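Local coordinates for protein argininosuccinate lyase (Chelativorans sp., PDB 6RXA) that acts as a carbon-nitrogen lyase of the aspartase/fumarase superfamily, an EDDS lyase that probably also splits argininosuccinate into fumarate and arginine, at residues W437-V440 against L441-G445; I493-T496 against D497-Y500. The protein carries 2 engineered substitutions. One frame throughout, in Å; residues are numbered along the deposited sequence.

Contact 1: residues W437-V440 against L441-G445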
ATOM      1  N   TRP A 437      44.500  -1.625   1.078  1.00 18.67           N
ATOM      2  CA  TRP A 437      44.615  -2.394  -0.153  1.00 17.97           C
ATOM      3  C   TRP A 437      44.878  -3.862   0.156  1.00 17.24           C
ATOM      4  O   TRP A 437      44.335  -4.744  -0.519  1.00 17.22           O
ATOM      5  CB  TRP A 437      45.709  -1.821  -1.054  1.00 19.02           C
ATOM      6  CG  TRP A 437      45.777  -2.520  -2.387  1.00 20.63           C
ATOM      7  CD1 TRP A 437      46.847  -3.178  -2.924  1.00 24.33           C
ATOM      8  CD2 TRP A 437      44.713  -2.650  -3.334  1.00 20.87           C
ATOM      9  NE1 TRP A 437      46.515  -3.703  -4.155  1.00 24.55           N
ATOM     10  CE2 TRP A 437      45.209  -3.384  -4.429  1.00 21.99           C
ATOM     11  CE3 TRP A 437      43.383  -2.207  -3.365  1.00 21.84           C
ATOM     12  CZ2 TRP A 437      44.425  -3.689  -5.539  1.00 22.84           C
ATOM     13  CZ3 TRP A 437      42.612  -2.511  -4.469  1.00 23.76           C
ATOM     14  CH2 TRP A 437      43.133  -3.244  -5.538  1.00 23.47           C
ATOM     15  N   GLN A 438      45.692  -4.142   1.182  1.00 18.48           N
ATOM     16  CA  GLN A 438      45.862  -5.529   1.613  1.00 18.79           C
ATOM     17  C   GLN A 438      44.558  -6.113   2.146  1.00 18.67           C
ATOM     18  O   GLN A 438      44.324  -7.320   2.011  1.00 19.35           O
ATOM     19  CB  GLN A 438      46.987  -5.672   2.637  1.00 21.01           C
ATOM     20  CG  GLN A 438      48.356  -5.303   2.093  1.00 28.57           C
ATOM     21  CD  GLN A 438      48.760  -6.122   0.881  1.00 47.40           C
ATOM     22  OE1 GLN A 438      48.666  -7.348   0.881  1.00 57.10           O
ATOM     23  NE2 GLN A 438      49.209  -5.440  -0.163  1.00 56.25           N
ATOM     24  N   ASN A 439      43.697  -5.287   2.763  1.00 19.07           N
ATOM     25  CA  ASN A 439      42.387  -5.788   3.175  1.00 18.16           C
ATOM     26  C   ASN A 439      41.611  -6.280   1.958  1.00 18.05           C
ATOM     27  O   ASN A 439      40.915  -7.302   2.017  1.00 19.15           O
ATOM     28  CB  ASN A 439      41.557  -4.695   3.866  1.00 17.68           C
ATOM     29  CG  ASN A 439      41.883  -4.525   5.326  1.00 18.91           C
ATOM     30  OD1 ASN A 439      40.990  -4.567   6.172  1.00 20.18           O
ATOM     31  ND2 ASN A 439      43.143  -4.298   5.630  1.00 19.41           N
ATOM     32  N   VAL A 440      41.686  -5.532   0.851  1.00 16.82           N
ATOM     33  CA  VAL A 440      40.987  -5.924  -0.366  1.00 16.02           C
ATOM     34  C   VAL A 440      41.595  -7.195  -0.934  1.00 16.39           C
ATOM     35  O   VAL A 440      40.886  -8.158  -1.244  1.00 17.80           O
ATOM     36  CB  VAL A 440      41.017  -4.774  -1.389  1.00 16.32           C
ATOM     37  CG1 VAL A 440      40.523  -5.253  -2.724  1.00 16.67           C
ATOM     38  CG2 VAL A 440      40.152  -3.611  -0.897  1.00 17.22           C
ATOM     39  N   LEU A 441      42.926  -7.230  -1.044  1.00 17.13           N
ATOM     40  CA  LEU A 441      43.594  -8.380  -1.645  1.00 18.05           C
ATOM     41  C   LEU A 441      43.343  -9.659  -0.855  1.00 18.65           C
ATOM     42  O   LEU A 441      43.234 -10.746  -1.440  1.00 20.25           O
ATOM     43  CB  LEU A 441      45.092  -8.103  -1.758  1.00 18.77           C
ATOM     44  CG  LEU A 441      45.506  -7.017  -2.746  1.00 19.89           C
ATOM     45  CD1 LEU A 441      47.038  -6.881  -2.781  1.00 21.15           C
ATOM     46  CD2 LEU A 441      44.956  -7.308  -4.122  1.00 20.68           C
ATOM     47  N   ARG A 442      43.271  -9.567   0.475  1.00 17.65           N
ATOM     48  CA  ARG A 442      43.018 -10.760   1.278  1.00 18.12           C
ATOM     49  C   ARG A 442      41.615 -11.321   1.072  1.00 17.59           C
ATOM     50  O   ARG A 442      41.405 -12.520   1.291  1.00 19.15           O
ATOM     51  CB  ARG A 442      43.237 -10.452   2.762  1.00 19.26           C
ATOM     52  CG  ARG A 442      44.703 -10.453   3.145  1.00 21.20           C
ATOM     53  CD  ARG A 442      44.889 -10.351   4.639  1.00 22.05           C
ATOM     54  NE  ARG A 442      44.618  -9.009   5.140  1.00 22.75           N
ATOM     55  CZ  ARG A 442      45.543  -8.061   5.291  1.00 23.80           C
ATOM     56  NH1 ARG A 442      46.815  -8.294   4.993  1.00 24.86           N
ATOM     57  NH2 ARG A 442      45.192  -6.870   5.760  1.00 24.08           N
ATOM     58  N   ARG A 443      40.660 -10.493   0.657  1.00 17.28           N
ATOM     59  CA  ARG A 443      39.273 -10.921   0.465  1.00 17.21           C
ATOM     60  C   ARG A 443      39.117 -11.387  -0.978  1.00 17.95           C
ATOM     61  O   ARG A 443      38.560 -10.692  -1.835  1.00 17.90           O
ATOM     62  CB  ARG A 443      38.322  -9.786   0.818  1.00 17.17           C
ATOM     63  CG  ARG A 443      38.285  -9.463   2.308  1.00 17.65           C
ATOM     64  CD  ARG A 443      37.575  -8.138   2.593  1.00 17.45           C
ATOM     65  NE  ARG A 443      37.300  -8.050   4.025  1.00 18.55           N
ATOM     66  CZ  ARG A 443      38.231  -7.844   4.949  1.00 20.42           C
ATOM     67  NH1 ARG A 443      37.909  -7.817   6.240  1.00 22.31           N
ATOM     68  NH2 ARG A 443      39.494  -7.666   4.585  1.00 20.71           N
ATOM     69  N   GLU A 444      39.616 -12.601  -1.238  1.00 19.66           N
ATOM     70  CA  GLU A 444      39.769 -13.106  -2.600  1.00 22.34           C
ATOM     71  C   GLU A 444      38.845 -14.272  -2.960  1.00 24.33           C
ATOM     72  O   GLU A 444      38.988 -14.841  -4.046  1.00 26.89           O
ATOM     73  CB  GLU A 444      41.231 -13.477  -2.871  1.00 29.71           C
ATOM     74  CG  GLU A 444      41.801 -14.490  -1.894  1.00 46.67           C
ATOM     75  CD  GLU A 444      43.209 -14.911  -2.262  1.00 60.94           C
ATOM     76  OE1 GLU A 444      43.793 -15.741  -1.533  1.00 61.28           O
ATOM     77  OE2 GLU A 444      43.725 -14.407  -3.282  1.00 68.68           O
ATOM     78  N   GLY A 445      37.884 -14.620  -2.119  1.00 24.11           N
ATOM     79  CA  GLY A 445      36.942 -15.663  -2.465  1.00 21.50           C
ATOM     80  C   GLY A 445      35.849 -15.209  -3.434  1.00 19.36           C
ATOM     81  O   GLY A 445      35.826 -14.080  -3.938  1.00 20.66           O
TER
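Leu441 lays its CG over one face of the Trp437 indole in a CH-pi contact, 4.0 Å from the centroid of the five-membered ring, while Leu441 CD1 sits over the same face, above Trp437 NE1 (3.5 Å). One residue on, Arg442 turns back on the helix: a bend at chi3 (-74°) sets the centre of its guanidinium flat over Gln438 O, 3.5 Å from the plane. That oxygen also accepts Arg442 N (2.9 Å). Arg443 instead keeps its chain extended from CG to NE, and its NH2 donates to Asn439 O (3.0 Å), which lies close to the guanidinium plane; this group is nearly parallel to the Asn439 amide (planes 2° apart) but offset from it. Arg443 N donates a hydrogen bond to Val440 O (3.0 Å). Asn439 ND2 is held by Asp435 O and Ala433 O. Asp369 forms salt bridges with both arginines, and Asp432 takes Arg442 NH1. A leucine at Arg442 would probably leave Asp432 without this charged mate and Asp369 without one of its arginine partners, and take away the flat group lying over Gln438 O. Arg443 centres an inverse gamma turn, the tight turn through which the chain leaves short helix 436-442 and heads for helix 451-500.

Contact 2: residues I493-T496 against D497-Y500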
ATOM      1  N   ILE A 493      -5.782 -10.147 -49.048  1.00 23.05           N
ATOM      2  CA  ILE A 493      -7.236 -10.167 -49.104  1.00 23.81           C
ATOM      3  C   ILE A 493      -7.762  -8.944 -49.843  1.00 24.64           C
ATOM      4  O   ILE A 493      -8.616  -9.057 -50.731  1.00 24.43           O
ATOM      5  CB  ILE A 493      -7.811 -10.265 -47.682  1.00 22.67           C
ATOM      6  CG1 ILE A 493      -7.560 -11.662 -47.108  1.00 22.79           C
ATOM      7  CG2 ILE A 493      -9.296  -9.960 -47.683  1.00 22.37           C
ATOM      8  CD1 ILE A 493      -7.653 -11.753 -45.585  1.00 22.24           C
ATOM      9  N   ILE A 494      -7.265  -7.758 -49.491  1.00 24.55           N
ATOM     10  CA  ILE A 494      -7.774  -6.533 -50.110  1.00 23.40           C
ATOM     11  C   ILE A 494      -7.501  -6.542 -51.609  1.00 23.68           C
ATOM     12  O   ILE A 494      -8.365  -6.199 -52.427  1.00 22.91           O
ATOM     13  CB  ILE A 494      -7.188  -5.286 -49.425  1.00 23.33           C
ATOM     14  CG1 ILE A 494      -7.735  -5.150 -48.005  1.00 22.75           C
ATOM     15  CG2 ILE A 494      -7.510  -4.036 -50.250  1.00 23.61           C
ATOM     16  CD1 ILE A 494      -7.043  -4.068 -47.174  1.00 24.60           C
ATOM     17  N   GLN A 495      -6.277  -6.907 -51.998  1.00 23.28           N
ATOM     18  CA  GLN A 495      -5.913  -6.815 -53.405  1.00 23.39           C
ATOM     19  C   GLN A 495      -6.583  -7.904 -54.234  1.00 23.54           C
ATOM     20  O   GLN A 495      -6.956  -7.668 -55.392  1.00 23.25           O
ATOM     21  CB  GLN A 495      -4.398  -6.889 -53.569  1.00 23.90           C
ATOM     22  CG  GLN A 495      -3.686  -5.664 -53.049  1.00 28.57           C
ATOM     23  CD  GLN A 495      -4.152  -4.401 -53.744  1.00 34.52           C
ATOM     24  OE1 GLN A 495      -4.180  -4.330 -54.971  1.00 34.22           O
ATOM     25  NE2 GLN A 495      -4.546  -3.409 -52.962  1.00 38.78           N
ATOM     26  N   THR A 496      -6.704  -9.113 -53.678  1.00 24.44           N
ATOM     27  CA  THR A 496      -7.385 -10.180 -54.401  1.00 25.56           C
ATOM     28  C   THR A 496      -8.843  -9.816 -54.650  1.00 24.32           C
ATOM     29  O   THR A 496      -9.364 -10.017 -55.754  1.00 24.18           O
ATOM     30  CB  THR A 496      -7.272 -11.499 -53.636  1.00 26.77           C
ATOM     31  OG1 THR A 496      -5.899 -11.904 -53.594  1.00 25.82           O
ATOM     32  CG2 THR A 496      -8.100 -12.578 -54.318  1.00 28.94           C
ATOM     33  N   ASP A 497      -9.512  -9.252 -53.644  1.00 22.65           N
ATOM     34  CA  ASP A 497     -10.878  -8.791 -53.846  1.00 22.53           C
ATOM     35  C   ASP A 497     -10.935  -7.693 -54.899  1.00 23.14           C
ATOM     36  O   ASP A 497     -11.807  -7.708 -55.773  1.00 23.70           O
ATOM     37  CB  ASP A 497     -11.455  -8.302 -52.520  1.00 24.34           C
ATOM     38  CG  ASP A 497     -12.775  -7.595 -52.699  1.00 26.34           C
ATOM     39  OD1 ASP A 497     -13.799  -8.286 -52.892  1.00 26.33           O
ATOM     40  OD2 ASP A 497     -12.779  -6.347 -52.678  1.00 26.44           O
ATOM     41  N   ARG A 498      -9.994  -6.744 -54.855  1.00 25.08           N
ATOM     42  CA  ARG A 498     -10.059  -5.604 -55.766  1.00 26.29           C
ATOM     43  C   ARG A 498      -9.898  -6.032 -57.219  1.00 25.29           C
ATOM     44  O   ARG A 498     -10.571  -5.495 -58.110  1.00 25.31           O
ATOM     45  CB  ARG A 498      -8.996  -4.566 -55.393  1.00 28.33           C
ATOM     46  CG  ARG A 498      -8.937  -3.393 -56.371  1.00 32.96           C
ATOM     47  CD  ARG A 498      -7.919  -2.337 -55.974  1.00 38.14           C
ATOM     48  NE  ARG A 498      -6.542  -2.761 -56.213  1.00 43.96           N
ATOM     49  CZ  ARG A 498      -5.922  -2.686 -57.387  1.00 46.82           C
ATOM     50  NH1 ARG A 498      -6.554  -2.214 -58.458  1.00 45.21           N
ATOM     51  NH2 ARG A 498      -4.665  -3.093 -57.491  1.00 48.58           N
ATOM     52  N   LYS A 499      -9.012  -6.990 -57.492  1.00 23.19           N
ATOM     53  CA  LYS A 499      -8.650  -7.302 -58.864  1.00 24.68           C
ATOM     54  C   LYS A 499      -9.323  -8.540 -59.425  1.00 23.13           C
ATOM     55  O   LYS A 499      -9.522  -8.620 -60.639  1.00 23.43           O
ATOM     56  CB  LYS A 499      -7.133  -7.507 -58.969  1.00 30.17           C
ATOM     57  CG  LYS A 499      -6.321  -6.282 -58.575  1.00 38.89           C
ATOM     58  CD  LYS A 499      -5.080  -6.657 -57.774  1.00 47.00           C
ATOM     59  CE  LYS A 499      -3.879  -6.821 -58.669  1.00 47.63           C
ATOM     60  NZ  LYS A 499      -2.726  -7.379 -57.933  1.00 42.94           N
ATOM     61  N   TYR A 500      -9.654  -9.514 -58.584  1.00 23.51           N
ATOM     62  CA  TYR A 500     -10.025 -10.830 -59.074  1.00 26.82           C
ATOM     63  C   TYR A 500     -11.425 -11.277 -58.683  1.00 32.82           C
ATOM     64  O   TYR A 500     -11.878 -12.301 -59.206  1.00 37.40           O
ATOM     65  CB  TYR A 500      -8.973 -11.879 -58.644  1.00 27.07           C
ATOM     66  CG  TYR A 500      -7.574 -11.414 -58.969  1.00 29.19           C
ATOM     67  CD1 TYR A 500      -7.229 -11.086 -60.273  1.00 29.05           C
ATOM     68  CD2 TYR A 500      -6.613 -11.271 -57.982  1.00 30.47           C
ATOM     69  CE1 TYR A 500      -5.972 -10.628 -60.582  1.00 30.16           C
ATOM     70  CE2 TYR A 500      -5.348 -10.814 -58.282  1.00 30.19           C
ATOM     71  CZ  TYR A 500      -5.028 -10.499 -59.579  1.00 32.47           C
ATOM     72  OH  TYR A 500      -3.770 -10.036 -59.885  1.00 37.62           O
TER
HETATM   73  O   HOH W   1     -10.638  -4.798 -52.096  1.00 25.20           O
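Gln495 and Arg498 meet because each side chain bends once: Gln495 folds at chi2 (-59°), and Arg498, which leaves the backbone with CG opposite its own N, turns at chi3 (74°). The two then run side by side in the same direction, and Arg498 takes hold of one oxygen side-on with two nitrogens. NH2 lies in the carbonyl plane of Gln495 OE1 at 2.8 Å, whereas NE donates to Gln495 OE1 from a position tilted out of that plane, at 3.1 Å. The oxygen stays near the guanidinium plane for both bonds, although the amide and guanidinium planes are 51° apart, and the double grip probably limits rotation of the amide. Lys499 CG covers the centre of one guanidinium face, and Lys499 CD passes close to Gln495 O (3.2 Å).

In the i to i+4 pair Thr496 and Tyr500, Tyr500 N donates to Thr496 O (2.9 Å), and the two side chains cross at about a right angle, with Thr496 CG2 4.2 Å from Tyr500 CD2. Thr496 OG1 is hydrogen-bonded to Gln492 O, one turn earlier. Round the helix, a water donates to both Ile494 O and Asp497 OD2, 2.7 Å from each, so it bridges the carboxylate to a carbonyl that already accepts Arg498 N.

This is i to i+3 and i to i+4 pairing on the surface of an alpha helix, in its final turns. Several of these residues, Lys499 and Tyr500 among them, touch a crystal neighbour, which may influence their poses. Towards the protein, Ile493, Ile494 and Asp497 rest on helix 62-79, at Ser65, Ser70, Glu63 and Ala66, so the end of helix 451-500 packs against that helix, and no other subunit of the tetramer touches these residues.

In the fold
Both contacts lie late in the chain and are local: each joins consecutive residues, so neither closes a loop, and they follow in series without nesting or crossing. Contact 1 comes first, on short helix 436-442 and the turn after it, packed among strand 161-167, helix 367-378 and the start of helix 451-500. The chain then runs up that long helix, and contact 2 marks its far end, beside helix 62-79. The two centres are 74 Å apart, on opposite sides of the chain's centre, and do not touch. Helix 451-500 therefore spans the elongated subunit from the C-terminal helices around contact 1 to the N-terminal helices around contact 2.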